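Local atomic coordinates of quinonprotein alcohol dehydrogenase-like protein (Bacteroides thetaiotaomicron VPI-5482, PDB entry 4R5O), a protein that is of unknown function, binds calcium, and joins an immunoglobulin-like beta-sandwich domain to a seven-bladed beta-propeller of the YVTN repeat family. Residues S51-G56 with S78-N83; N71-D76 with F94-N99; G110-Y115 with K134-G139; A128-G133 with T174-N179. One frame throughout, in Å; residues are numbered along the deposited sequence.

Contact 1: residues S51-G56 with S78-N83; sequences SWLVNG and SCIIKN. With ACT (acetate ion), chain H.
W52 and C79 are paired on adjacent antiparallel strands, and the thiol of C79 lies over the indole. Its SG sits 3.6 Å from the centroid of the W52 six-membered ring, 12° off its normal, displaced toward the rim where CZ2 and CH2 lie. CB of C79 follows over the same face as a CH-pi contact, nearest to CZ3 and CE3. The thiol gets there with SG anti to the backbone N (chi1 178°), while W52 has CG beside its own backbone N and the far end of the ring swings toward the neighbouring strand. The indole is buried, with NE1 hydrogen-bonded to the carbonyl of E62 and the ring also meeting that of F65.

The backbone bonds come in two pairs around this non-hydrogen-bonded pair. L53 and S78 exchange both N-H groups: L53 N to S78 O is 2.9 Å, and S78 N to L53 O is 3.0 Å. S51 and I80 do the same less evenly, since I80 N to S51 O is nearly straight (177°) whereas the return bond from S51 N is bent and weak. N55 ND2, just beyond the paired strand, makes a weak 2.8 Å hydrogen bond to O of an acetate, probably from the crystallisation liquor.

On the other side of the sheet, L53 and I80 cross obliquely, their CD1 atoms 3.9 Å apart. S51 and S78 share this face, their hydroxyls bonding to side chains of the flanking strands, E58 and S91. This is regular antiparallel pairing of strands 49-54 and 74-83, within the immunoglobulin-like beta-sandwich of the PKD-like domain.

Contact 2: residues N71-D76 with F94-N99; sequences NPCRAD and FSSNHN
P72 points CB at the face of the H98 imidazole in a CH-pi contact, over the ring centre, 3.6 Å from the centroid and only 5° off the normal. H98 carries CG between its backbone N and carbonyl carbon (chi1 62°), and ND1 of the ring is 2.7 Å from the hydroxyl OG of S96, a hydrogen bond in which either may donate. The same hydroxyl accepts from the backbone of C73, N to OG 2.8 Å. S96 thus ties the imidazole to the incoming chain, and its own N-H bonds back to C73 O.

This is the open end of the hairpin of strands 74-83 and 86-97, in the sheet of the immunoglobulin-like domain, where the S96 side chain takes over part of the pairing from the backbone. Further in, A75 and F94 bond both ways, A75 N to F94 O at 2.8 Å.

F94 takes the crowded chi1 position (66°), and its ring reaches across to A75, whose CB lies over one face, 3.7 Å from CZ. SG of C73 approaches the same ring obliquely, 4.2 Å from CE2. R74 meets S95 through CA and CB, near the backbone; its extended chain carries the guanidinium away to the carbonyl of L130 and the ring of Y176.

Contact 3: residues G110-Y115 with K134-G139; sequences GTFNFY and KTLGIG
G110 and I138 bring their CA atoms to 4.6 Å where the turn before strand 111-116 passes the irregular chain 134-139, and no direct hydrogen bond joins the two segments. G110 has a positive phi (60°), and I138 packs directly on its bare CA, with I138 CB 3.7 Å from G110 CA and CG2 close behind, while CD1 of I138 reaches the G110 carbonyl.

Two waters bridge what the backbones do not join directly. Both donate to the carbonyl oxygen of G110: water 2 lies 2.7 Å from G110 O, and water 1 is modelled closer, at a doubtfully short distance. Water 1 accepts from I138 N, and water 2 accepts from L136 N at 3.0 Å, so one carbonyl is linked to two amides of the loop. Water 1 also hydrogen-bonds T135 OG1 (3.2 Å).

Next to the water bridge, L136 and F112 cross at about a right angle. L136 CD1 comes to 3.5 Å from F112 CE2, close to CD2 as well, approaching the ring obliquely. F112 has CG beside its backbone N (chi1 -66°), and the end of its ring lies nearer the loop than its CB does. The ring also meets F153, and L136 touches L155, both of strand 152-158.

Strand 111-116 and strand 152-158 belong to successive four-stranded antiparallel sheets, so L136 and F112 pack in the apolar layer between adjacent blades, as in other beta-propellers.

Contact 4: residues A128-G133 with T174-N179; sequences ASLNAG and TLYYEN
N131 grips the chain of residues 175-177 with both ends of its amide. OD1 accepts from Y177 N at 2.9 Å in a nearly straight bond (167°), with the donor tilted out of the carbonyl plane. ND2 gives a hydrogen to L175 O at 3.0 Å, and that oxygen lies close to the amide plane. One flat side chain therefore bridges a backbone donor and an acceptor two residues apart, which would fix the rotation of the amide. CB of N131 points toward 174-179, and chi1 (-72°) then sets CG beside the backbone N. ND2 also bonds Y127 O, and OD1 receives a weak bond from R74, so both polar atoms of this buried side chain have further partners.

Behind the asparagine, the chain leaves helix 126-129 in a tight turn: A128 O accepts from both N131 N and G133 N, one from each side of the carbonyl plane. The turn presents L130 and N131 together to residues 174-177.

Packing spreads outward from there. The Y177 side chain starts out beside the amide, its CB 3.3 Å from N131 OD1, and its ring is turned 81° from the amide plane. The two methyls of L130 divide the work: CD1 touches L175 CB at 3.9 Å and the carbonyl of T174, whereas CD2 meets the edge of the Y176 ring at CE1, 4.0 Å away.

L175 packs on F153 of strand 152-158 and on C126 of helix 126-129, so the short helix and its turn are pinned against the loop that leads into strand 177-181, the outermost strand of its sheet.

Contacts 1 and 2 share strand 74-83 in the five-stranded sheet of the N-terminal domain, their centres 19 Å apart and their segments alternating along the chain. Contacts 3 and 4 follow later and also interleave, with centres about 10 Å apart, where the first propeller sheets meet around helix 126-129. The domains join at contacts 2 and 4, whose centres lie 11 Å apart: P72 O probably accepts from S129 OG (2.6 Å). Contact 1 also reaches contact 4, through N55 and A132, and contact 2 touches contact 3 where N99 meets F114. The end of the sandwich sheet is thereby fastened to the propeller's helical turn, consistent with a defined orientation of the two domains.

Contact 1: residues S51-G56 with S78-N83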
loop_
_atom_site.group_PDB
_atom_site.type_symbol
_atom_site.label_atom_id
_atom_site.label_comp_id
_atom_site.label_asym_id
_atom_site.label_seq_id
_atom_site.Cartn_x
_atom_site.Cartn_y
_atom_site.Cartn_z
ATOM N N SER A 51 18.901 -24.283 -19.799
ATOM C CA SER A 51 18.650 -23.778 -18.453
ATOM C C SER A 51 18.184 -22.344 -18.565
ATOM O O SER A 51 18.942 -21.469 -18.986
ATOM C CB SER A 51 19.889 -23.907 -17.570
ATOM O OG SER A 51 19.688 -23.432 -16.246
ATOM N N TRP A 52 16.911 -22.123 -18.266
ATOM C CA TRP A 52 16.279 -20.809 -18.343
ATOM C C TRP A 52 16.163 -20.236 -16.959
ATOM O O TRP A 52 15.457 -20.802 -16.122
ATOM C CB TRP A 52 14.899 -20.911 -19.020
ATOM C CG TRP A 52 14.958 -21.342 -20.457
ATOM C CD1 TRP A 52 14.950 -22.618 -20.932
ATOM C CD2 TRP A 52 15.047 -20.485 -21.607
ATOM N NE1 TRP A 52 14.993 -22.612 -22.311
ATOM C CE2 TRP A 52 15.070 -21.317 -22.751
ATOM C CE3 TRP A 52 15.080 -19.090 -21.783
ATOM C CZ2 TRP A 52 15.095 -20.801 -24.054
ATOM C CZ3 TRP A 52 15.151 -18.582 -23.074
ATOM C CH2 TRP A 52 15.143 -19.431 -24.194
ATOM N N LEU A 53 16.889 -19.130 -16.708
ATOM C CA LEU A 53 16.899 -18.482 -15.409
ATOM C C LEU A 53 16.089 -17.212 -15.455
ATOM O O LEU A 53 16.407 -16.304 -16.228
ATOM C CB LEU A 53 18.336 -18.174 -14.924
ATOM C CG LEU A 53 19.379 -19.301 -15.008
ATOM C CD1 LEU A 53 20.697 -18.835 -14.473
ATOM C CD2 LEU A 53 18.962 -20.543 -14.252
ATOM N N VAL A 54 15.031 -17.163 -14.631
ATOM C CA VAL A 54 14.163 -15.995 -14.437
ATOM C C VAL A 54 14.598 -15.370 -13.126
ATOM O O VAL A 54 14.570 -16.035 -12.091
ATOM C CB VAL A 54 12.658 -16.346 -14.485
ATOM C CG1 VAL A 54 11.813 -15.104 -14.222
ATOM C CG2 VAL A 54 12.290 -16.989 -15.823
ATOM N N ASN A 55 15.128 -14.153 -13.195
ATOM C CA ASN A 55 15.710 -13.431 -12.053
ATOM C C ASN A 55 16.726 -14.341 -11.292
ATOM O O ASN A 55 16.722 -14.394 -10.060
ATOM C CB ASN A 55 14.633 -12.907 -11.118
ATOM C CG ASN A 55 13.798 -11.831 -11.742
ATOM O OD1 ASN A 55 14.313 -10.916 -12.394
ATOM N ND2 ASN A 55 12.494 -11.884 -11.507
ATOM N N GLY A 56 17.575 -15.037 -12.063
ATOM C CA GLY A 56 18.626 -15.916 -11.557
ATOM C C GLY A 56 18.188 -17.275 -11.050
ATOM O O GLY A 56 19.036 -18.079 -10.658
ATOM N N SER A 78 18.009 -15.273 -18.511
ATOM C CA SER A 78 19.216 -15.887 -19.046
ATOM C C SER A 78 18.896 -17.234 -19.632
ATOM O O SER A 78 18.004 -17.953 -19.156
ATOM C CB SER A 78 20.308 -16.027 -17.990
ATOM O OG SER A 78 20.750 -14.759 -17.541
ATOM N N CYS A 79 19.641 -17.580 -20.671
ATOM C CA CYS A 79 19.512 -18.865 -21.315
ATOM C C CYS A 79 20.877 -19.453 -21.445
ATOM O O CYS A 79 21.718 -18.918 -22.170
ATOM C CB CYS A 79 18.804 -18.749 -22.657
ATOM S SG CYS A 79 18.668 -20.312 -23.532
ATOM N N ILE A 80 21.116 -20.530 -20.700
ATOM C CA ILE A 80 22.375 -21.251 -20.737
ATOM C C ILE A 80 22.135 -22.521 -21.531
ATOM O O ILE A 80 21.290 -23.328 -21.149
ATOM C CB ILE A 80 22.933 -21.514 -19.312
ATOM C CG1 ILE A 80 22.892 -20.235 -18.433
ATOM C CG2 ILE A 80 24.335 -22.102 -19.393
ATOM C CD1 ILE A 80 23.155 -20.439 -17.007
ATOM N N ILE A 81 22.819 -22.665 -22.673
ATOM C CA ILE A 81 22.729 -23.863 -23.520
ATOM C C ILE A 81 24.084 -24.545 -23.442
ATOM O O ILE A 81 25.105 -23.916 -23.728
ATOM C CB ILE A 81 22.275 -23.566 -24.971
ATOM C CG1 ILE A 81 21.099 -22.563 -24.984
ATOM C CG2 ILE A 81 21.962 -24.885 -25.714
ATOM C CD1 ILE A 81 20.720 -22.045 -26.286
ATOM N N LYS A 82 24.078 -25.815 -23.009
ATOM C CA LYS A 82 25.249 -26.649 -22.726
ATOM C C LYS A 82 25.271 -27.937 -23.564
ATOM O O LYS A 82 24.222 -28.535 -23.777
ATOM C CB LYS A 82 25.145 -26.995 -21.223
ATOM C CG LYS A 82 26.227 -27.838 -20.573
ATOM C CD LYS A 82 25.902 -27.968 -19.077
ATOM C CE LYS A 82 26.860 -28.836 -18.297
ATOM N NZ LYS A 82 26.489 -28.895 -16.856
ATOM N N ASN A 83 26.460 -28.370 -24.020
ATOM C CA ASN A 83 26.675 -29.668 -24.697
ATOM C C ASN A 83 28.056 -30.189 -24.270
ATOM O O ASN A 83 28.768 -29.487 -23.555
ATOM C CB ASN A 83 26.514 -29.612 -26.238
ATOM C CG ASN A 83 27.560 -28.863 -27.031
ATOM O OD1 ASN A 83 28.564 -28.359 -26.514
ATOM N ND2 ASN A 83 27.344 -28.783 -28.335
HETATM C C ACT H . 9.147 -12.898 -10.704
HETATM O O ACT H . 10.215 -12.650 -10.103
HETATM O OXT ACT H . 8.913 -12.651 -11.935
HETATM C CH3 ACT H . 8.042 -13.580 -9.868
#

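Contact 2: residues N71-D76 with F94-N99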
loop_
_atom_site.group_PDB
_atom_site.type_symbol
_atom_site.label_atom_id
_atom_site.label_comp_id
_atom_site.label_asym_id
_atom_site.label_seq_id
_atom_site.Cartn_x
_atom_site.Cartn_y
_atom_site.Cartn_z
ATOM N N ASN A 71 0.452 -11.317 -14.909
ATOM C CA ASN A 71 0.553 -10.387 -13.794
ATOM C C ASN A 71 1.519 -9.229 -14.100
ATOM O O ASN A 71 2.506 -9.468 -14.781
ATOM C CB ASN A 71 1.040 -11.146 -12.549
ATOM C CG ASN A 71 0.328 -10.747 -11.267
ATOM O OD1 ASN A 71 -0.898 -10.885 -11.159
ATOM N ND2 ASN A 71 1.074 -10.360 -10.228
ATOM N N PRO A 72 1.319 -7.984 -13.592
ATOM C CA PRO A 72 2.353 -6.954 -13.782
ATOM C C PRO A 72 3.698 -7.482 -13.300
ATOM O O PRO A 72 3.761 -8.000 -12.185
ATOM C CB PRO A 72 1.847 -5.780 -12.929
ATOM C CG PRO A 72 0.403 -5.991 -12.821
ATOM C CD PRO A 72 0.234 -7.475 -12.733
ATOM N N CYS A 73 4.736 -7.445 -14.159
ATOM C CA CYS A 73 6.046 -7.994 -13.813
ATOM C C CYS A 73 7.154 -7.288 -14.572
ATOM O O CYS A 73 6.907 -6.543 -15.501
ATOM C CB CYS A 73 6.089 -9.498 -14.093
ATOM S SG CYS A 73 5.953 -9.950 -15.856
ATOM N N ARG A 74 8.386 -7.561 -14.148
ATOM C CA ARG A 74 9.669 -7.168 -14.704
ATOM C C ARG A 74 10.617 -8.264 -14.272
ATOM O O ARG A 74 10.526 -8.709 -13.127
ATOM C CB ARG A 74 10.129 -5.735 -14.323
ATOM C CG ARG A 74 10.396 -5.526 -12.887
ATOM C CD ARG A 74 11.234 -4.310 -12.610
ATOM N NE ARG A 74 11.458 -4.222 -11.162
ATOM C CZ ARG A 74 12.235 -3.339 -10.556
ATOM N NH1 ARG A 74 12.913 -2.448 -11.262
ATOM N NH2 ARG A 74 12.350 -3.350 -9.233
ATOM N N ALA A 75 11.430 -8.788 -15.201
ATOM C CA ALA A 75 12.337 -9.894 -14.923
ATOM C C ALA A 75 13.538 -9.894 -15.856
ATOM O O ALA A 75 13.453 -9.408 -16.978
ATOM C CB ALA A 75 11.601 -11.223 -15.054
ATOM N N ASP A 76 14.663 -10.420 -15.359
ATOM C CA ASP A 76 15.895 -10.663 -16.092
ATOM C C ASP A 76 15.837 -12.091 -16.569
ATOM O O ASP A 76 15.362 -12.960 -15.830
ATOM C CB ASP A 76 17.144 -10.374 -15.233
ATOM C CG ASP A 76 17.449 -8.908 -14.988
ATOM O OD1 ASP A 76 17.617 -8.161 -15.983
ATOM O OD2 ASP A 76 17.669 -8.535 -13.811
ATOM N N PHE A 94 12.492 -8.893 -19.625
ATOM C CA PHE A 94 11.115 -8.744 -20.076
ATOM C C PHE A 94 10.301 -8.069 -18.986
ATOM O O PHE A 94 10.688 -8.073 -17.810
ATOM C CB PHE A 94 10.486 -10.074 -20.501
ATOM C CG PHE A 94 10.269 -11.116 -19.438
ATOM C CD1 PHE A 94 11.241 -12.059 -19.163
ATOM C CD2 PHE A 94 9.054 -11.219 -18.789
ATOM C CE1 PHE A 94 11.004 -13.077 -18.246
ATOM C CE2 PHE A 94 8.829 -12.223 -17.860
ATOM C CZ PHE A 94 9.800 -13.154 -17.606
ATOM N N SER A 95 9.212 -7.423 -19.407
ATOM C CA SER A 95 8.295 -6.699 -18.537
ATOM C C SER A 95 6.942 -6.623 -19.184
ATOM O O SER A 95 6.826 -6.796 -20.387
ATOM C CB SER A 95 8.828 -5.298 -18.227
ATOM O OG SER A 95 8.960 -4.529 -19.411
ATOM N N SER A 96 5.917 -6.369 -18.380
ATOM C CA SER A 96 4.531 -6.202 -18.811
ATOM C C SER A 96 4.241 -4.739 -19.115
ATOM O O SER A 96 4.781 -3.864 -18.441
ATOM C CB SER A 96 3.574 -6.717 -17.734
ATOM O OG SER A 96 3.831 -6.101 -16.480
ATOM N N ASN A 97 3.390 -4.473 -20.101
ATOM C CA ASN A 97 2.953 -3.124 -20.433
ATOM C C ASN A 97 1.664 -2.880 -19.661
ATOM O O ASN A 97 0.565 -3.095 -20.175
ATOM C CB ASN A 97 2.796 -2.930 -21.963
ATOM C CG ASN A 97 2.337 -1.544 -22.369
ATOM O OD1 ASN A 97 2.656 -0.537 -21.732
ATOM N ND2 ASN A 97 1.600 -1.448 -23.456
ATOM N N HIS A 98 1.801 -2.518 -18.395
ATOM C CA HIS A 98 0.645 -2.285 -17.534
ATOM C C HIS A 98 0.594 -0.794 -17.117
ATOM O O HIS A 98 1.595 -0.077 -17.215
ATOM C CB HIS A 98 0.671 -3.218 -16.299
ATOM C CG HIS A 98 1.852 -3.008 -15.411
ATOM N ND1 HIS A 98 3.054 -3.653 -15.645
ATOM C CD2 HIS A 98 1.987 -2.209 -14.328
ATOM C CE1 HIS A 98 3.869 -3.236 -14.694
ATOM N NE2 HIS A 98 3.271 -2.365 -13.879
ATOM N N ASN A 99 -0.594 -0.346 -16.673
ATOM C CA ASN A 99 -0.837 1.019 -16.243
ATOM C C ASN A 99 -1.551 0.971 -14.893
ATOM O O ASN A 99 -2.731 0.585 -14.810
ATOM C CB ASN A 99 -1.646 1.762 -17.323
ATOM C CG ASN A 99 -1.869 3.243 -17.098
ATOM O OD1 ASN A 99 -1.476 3.847 -16.102
ATOM N ND2 ASN A 99 -2.505 3.865 -18.056
#

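Contact 3: residues G110-Y115 with K134-G139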
loop_
_atom_site.group_PDB
_atom_site.type_symbol
_atom_site.label_atom_id
_atom_site.label_comp_id
_atom_site.label_asym_id
_atom_site.label_seq_id
_atom_site.Cartn_x
_atom_site.Cartn_y
_atom_site.Cartn_z
ATOM N N GLY A 110 -0.445 -9.454 3.192
ATOM C CA GLY A 110 0.873 -8.875 3.397
ATOM C C GLY A 110 1.653 -8.464 2.179
ATOM O O GLY A 110 2.876 -8.553 2.191
ATOM N N THR A 111 0.972 -7.970 1.142
ATOM C CA THR A 111 1.633 -7.518 -0.096
ATOM C C THR A 111 0.749 -6.526 -0.864
ATOM O O THR A 111 -0.417 -6.336 -0.522
ATOM C CB THR A 111 2.000 -8.733 -1.015
ATOM O OG1 THR A 111 2.644 -8.252 -2.200
ATOM C CG2 THR A 111 0.801 -9.601 -1.393
ATOM N N PHE A 112 1.313 -5.931 -1.929
ATOM C CA PHE A 112 0.575 -5.027 -2.813
ATOM C C PHE A 112 -0.092 -5.809 -3.928
ATOM O O PHE A 112 0.590 -6.486 -4.692
ATOM C CB PHE A 112 1.458 -3.929 -3.410
ATOM C CG PHE A 112 2.019 -2.922 -2.436
ATOM C CD1 PHE A 112 1.315 -1.771 -2.119
ATOM C CD2 PHE A 112 3.292 -3.080 -1.905
ATOM C CE1 PHE A 112 1.868 -0.807 -1.257
ATOM C CE2 PHE A 112 3.829 -2.129 -1.030
ATOM C CZ PHE A 112 3.115 -1.001 -0.711
ATOM N N ASN A 113 -1.427 -5.704 -4.013
ATOM C CA ASN A 113 -2.287 -6.324 -5.030
ATOM C C ASN A 113 -2.953 -5.228 -5.872
ATOM O O ASN A 113 -3.255 -4.159 -5.326
ATOM C CB ASN A 113 -3.330 -7.207 -4.364
ATOM C CG ASN A 113 -2.788 -8.108 -3.291
ATOM O OD1 ASN A 113 -2.271 -9.188 -3.553
ATOM N ND2 ASN A 113 -2.904 -7.683 -2.044
ATOM N N PHE A 114 -3.161 -5.448 -7.182
ATOM C CA PHE A 114 -3.768 -4.393 -7.992
ATOM C C PHE A 114 -5.089 -4.832 -8.603
ATOM O O PHE A 114 -5.162 -5.906 -9.191
ATOM C CB PHE A 114 -2.831 -3.924 -9.115
ATOM C CG PHE A 114 -3.388 -2.789 -9.954
ATOM C CD1 PHE A 114 -3.371 -1.479 -9.484
ATOM C CD2 PHE A 114 -3.860 -3.022 -11.244
ATOM C CE1 PHE A 114 -3.831 -0.427 -10.284
ATOM C CE2 PHE A 114 -4.360 -1.972 -12.029
ATOM C CZ PHE A 114 -4.359 -0.685 -11.537
ATOM N N TYR A 115 -6.115 -3.975 -8.500
ATOM C CA TYR A 115 -7.409 -4.211 -9.112
ATOM C C TYR A 115 -7.659 -3.163 -10.204
ATOM O O TYR A 115 -7.707 -1.963 -9.928
ATOM C CB TYR A 115 -8.546 -4.211 -8.071
ATOM C CG TYR A 115 -9.919 -4.413 -8.681
ATOM C CD1 TYR A 115 -10.339 -5.672 -9.107
ATOM C CD2 TYR A 115 -10.797 -3.347 -8.839
ATOM C CE1 TYR A 115 -11.603 -5.864 -9.666
ATOM C CE2 TYR A 115 -12.075 -3.532 -9.375
ATOM C CZ TYR A 115 -12.472 -4.790 -9.782
ATOM O OH TYR A 115 -13.736 -4.958 -10.287
ATOM N N LYS A 134 10.782 -10.377 -3.923
ATOM C CA LYS A 134 10.925 -9.709 -2.629
ATOM C C LYS A 134 9.618 -9.726 -1.879
ATOM O O LYS A 134 8.540 -9.654 -2.487
ATOM C CB LYS A 134 11.416 -8.246 -2.754
ATOM C CG LYS A 134 12.888 -8.035 -3.041
ATOM C CD LYS A 134 13.240 -6.528 -2.900
ATOM C CE LYS A 134 14.632 -6.204 -3.408
ATOM N NZ LYS A 134 14.802 -6.527 -4.867
ATOM N N THR A 135 9.708 -9.792 -0.554
ATOM C CA THR A 135 8.545 -9.770 0.318
ATOM C C THR A 135 8.692 -8.573 1.257
ATOM O O THR A 135 9.786 -8.040 1.441
ATOM C CB THR A 135 8.389 -11.110 1.045
ATOM O OG1 THR A 135 7.251 -11.020 1.892
ATOM C CG2 THR A 135 9.610 -11.495 1.883
ATOM N N LEU A 136 7.561 -8.126 1.793
ATOM C CA LEU A 136 7.461 -7.009 2.737
ATOM C C LEU A 136 7.410 -7.533 4.191
ATOM O O LEU A 136 7.378 -6.722 5.120
ATOM C CB LEU A 136 6.219 -6.157 2.426
ATOM C CG LEU A 136 6.155 -5.448 1.091
ATOM C CD1 LEU A 136 4.757 -4.972 0.799
ATOM C CD2 LEU A 136 7.102 -4.300 1.047
ATOM N N GLY A 137 7.413 -8.875 4.348
ATOM C CA GLY A 137 7.408 -9.613 5.611
ATOM C C GLY A 137 6.294 -9.268 6.577
ATOM O O GLY A 137 6.520 -9.195 7.785
ATOM N N ILE A 138 5.085 -9.062 6.057
ATOM C CA ILE A 138 3.929 -8.715 6.875
ATOM C C ILE A 138 3.207 -10.004 7.233
ATOM O O ILE A 138 2.464 -10.570 6.414
ATOM C CB ILE A 138 3.017 -7.695 6.156
ATOM C CG1 ILE A 138 3.828 -6.460 5.698
ATOM C CG2 ILE A 138 1.826 -7.329 7.037
ATOM C CD1 ILE A 138 3.161 -5.537 4.731
ATOM N N GLY A 139 3.466 -10.484 8.444
ATOM C CA GLY A 139 2.843 -11.694 8.966
ATOM C C GLY A 139 1.407 -11.444 9.356
ATOM O O GLY A 139 0.948 -10.299 9.316
HETATM O O HOH W 1 4.510 -10.140 3.174
HETATM O O HOH W 2 5.004 -8.994 0.573
#

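Contact 4: residues A128-G133 with T174-N179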
loop_
_atom_site.group_PDB
_atom_site.type_symbol
_atom_site.label_atom_id
_atom_site.label_comp_id
_atom_site.label_asym_id
_atom_site.label_seq_id
_atom_site.Cartn_x
_atom_site.Cartn_y
_atom_site.Cartn_z
ATOM N N ALA A 128 5.859 -8.812 -5.476
ATOM C CA ALA A 128 6.823 -9.871 -5.732
ATOM C C ALA A 128 7.227 -9.924 -7.229
ATOM O O ALA A 128 8.416 -9.755 -7.518
ATOM C CB ALA A 128 6.253 -11.214 -5.294
ATOM N N SER A 129 6.232 -10.093 -8.167
ATOM C CA SER A 129 6.433 -10.235 -9.618
ATOM C C SER A 129 7.193 -9.027 -10.229
ATOM O O SER A 129 7.930 -9.237 -11.195
ATOM C CB SER A 129 5.111 -10.453 -10.365
ATOM O OG SER A 129 4.103 -9.488 -10.137
ATOM N N LEU A 130 7.088 -7.830 -9.661
ATOM C CA LEU A 130 7.840 -6.630 -10.083
ATOM C C LEU A 130 9.159 -6.415 -9.250
ATOM O O LEU A 130 9.859 -5.419 -9.485
ATOM C CB LEU A 130 6.965 -5.357 -9.935
ATOM C CG LEU A 130 5.785 -5.141 -10.873
ATOM C CD1 LEU A 130 4.761 -4.243 -10.228
ATOM C CD2 LEU A 130 6.239 -4.585 -12.197
ATOM N N ASN A 131 9.475 -7.298 -8.255
ATOM C CA ASN A 131 10.665 -7.068 -7.425
ATOM C C ASN A 131 11.428 -8.350 -7.149
ATOM O O ASN A 131 12.016 -8.506 -6.072
ATOM C CB ASN A 131 10.306 -6.393 -6.078
ATOM C CG ASN A 131 9.910 -4.960 -6.270
ATOM O OD1 ASN A 131 10.768 -4.080 -6.423
ATOM N ND2 ASN A 131 8.611 -4.717 -6.412
ATOM N N ALA A 132 11.490 -9.219 -8.149
ATOM C CA ALA A 132 12.238 -10.474 -8.123
ATOM C C ALA A 132 11.926 -11.306 -6.873
ATOM O O ALA A 132 12.842 -11.824 -6.229
ATOM C CB ALA A 132 13.744 -10.187 -8.193
ATOM N N GLY A 133 10.648 -11.445 -6.557
ATOM C CA GLY A 133 10.209 -12.261 -5.435
ATOM C C GLY A 133 10.374 -11.678 -4.053
ATOM O O GLY A 133 10.126 -12.399 -3.088
ATOM N N THR A 174 5.326 2.782 -10.012
ATOM C CA THR A 174 5.827 1.519 -10.545
ATOM C C THR A 174 5.735 0.352 -9.583
ATOM O O THR A 174 5.714 -0.788 -10.056
ATOM C CB THR A 174 7.286 1.672 -10.935
ATOM O OG1 THR A 174 8.016 2.114 -9.786
ATOM C CG2 THR A 174 7.480 2.633 -12.099
ATOM N N LEU A 175 5.740 0.603 -8.259
ATOM C CA LEU A 175 5.698 -0.416 -7.184
ATOM C C LEU A 175 7.110 -1.025 -7.010
ATOM O O LEU A 175 7.285 -2.050 -6.356
ATOM C CB LEU A 175 4.630 -1.505 -7.463
ATOM C CG LEU A 175 3.914 -2.092 -6.278
ATOM C CD1 LEU A 175 3.160 -0.987 -5.461
ATOM C CD2 LEU A 175 2.956 -3.125 -6.722
ATOM N N TYR A 176 8.123 -0.352 -7.562
ATOM C CA TYR A 176 9.517 -0.744 -7.455
ATOM C C TYR A 176 10.031 -0.409 -6.075
ATOM O O TYR A 176 9.802 0.700 -5.578
ATOM C CB TYR A 176 10.391 -0.055 -8.535
ATOM C CG TYR A 176 10.145 -0.399 -9.996
ATOM C CD1 TYR A 176 9.190 -1.344 -10.367
ATOM C CD2 TYR A 176 10.885 0.207 -11.011
ATOM C CE1 TYR A 176 8.958 -1.655 -11.707
ATOM C CE2 TYR A 176 10.682 -0.119 -12.356
ATOM C CZ TYR A 176 9.719 -1.054 -12.699
ATOM O OH TYR A 176 9.509 -1.399 -14.017
ATOM N N TYR A 177 10.729 -1.365 -5.460
ATOM C CA TYR A 177 11.391 -1.216 -4.189
ATOM C C TYR A 177 12.509 -0.184 -4.332
ATOM O O TYR A 177 13.250 -0.234 -5.309
ATOM C CB TYR A 177 11.914 -2.593 -3.726
ATOM C CG TYR A 177 12.886 -2.549 -2.560
ATOM C CD1 TYR A 177 12.431 -2.553 -1.241
ATOM C CD2 TYR A 177 14.255 -2.515 -2.776
ATOM C CE1 TYR A 177 13.324 -2.519 -0.171
ATOM C CE2 TYR A 177 15.154 -2.459 -1.720
ATOM C CZ TYR A 177 14.690 -2.480 -0.416
ATOM O OH TYR A 177 15.618 -2.442 0.605
ATOM N N GLU A 178 12.622 0.758 -3.399
ATOM C CA GLU A 178 13.707 1.720 -3.475
ATOM C C GLU A 178 14.695 1.477 -2.360
ATOM O O GLU A 178 15.893 1.327 -2.626
ATOM C CB GLU A 178 13.213 3.151 -3.444
ATOM C CG GLU A 178 12.512 3.517 -4.733
ATOM C CD GLU A 178 12.164 4.980 -4.873
ATOM O OE1 GLU A 178 12.429 5.753 -3.925
ATOM O OE2 GLU A 178 11.653 5.357 -5.951
ATOM N N ASN A 179 14.200 1.401 -1.115
ATOM C CA ASN A 179 15.055 1.218 0.051
ATOM C C ASN A 179 14.239 0.714 1.243
ATOM O O ASN A 179 13.006 0.730 1.203
ATOM C CB ASN A 179 15.724 2.577 0.377
ATOM C CG ASN A 179 16.948 2.543 1.232
ATOM O OD1 ASN A 179 17.474 1.474 1.561
ATOM N ND2 ASN A 179 17.434 3.733 1.594
#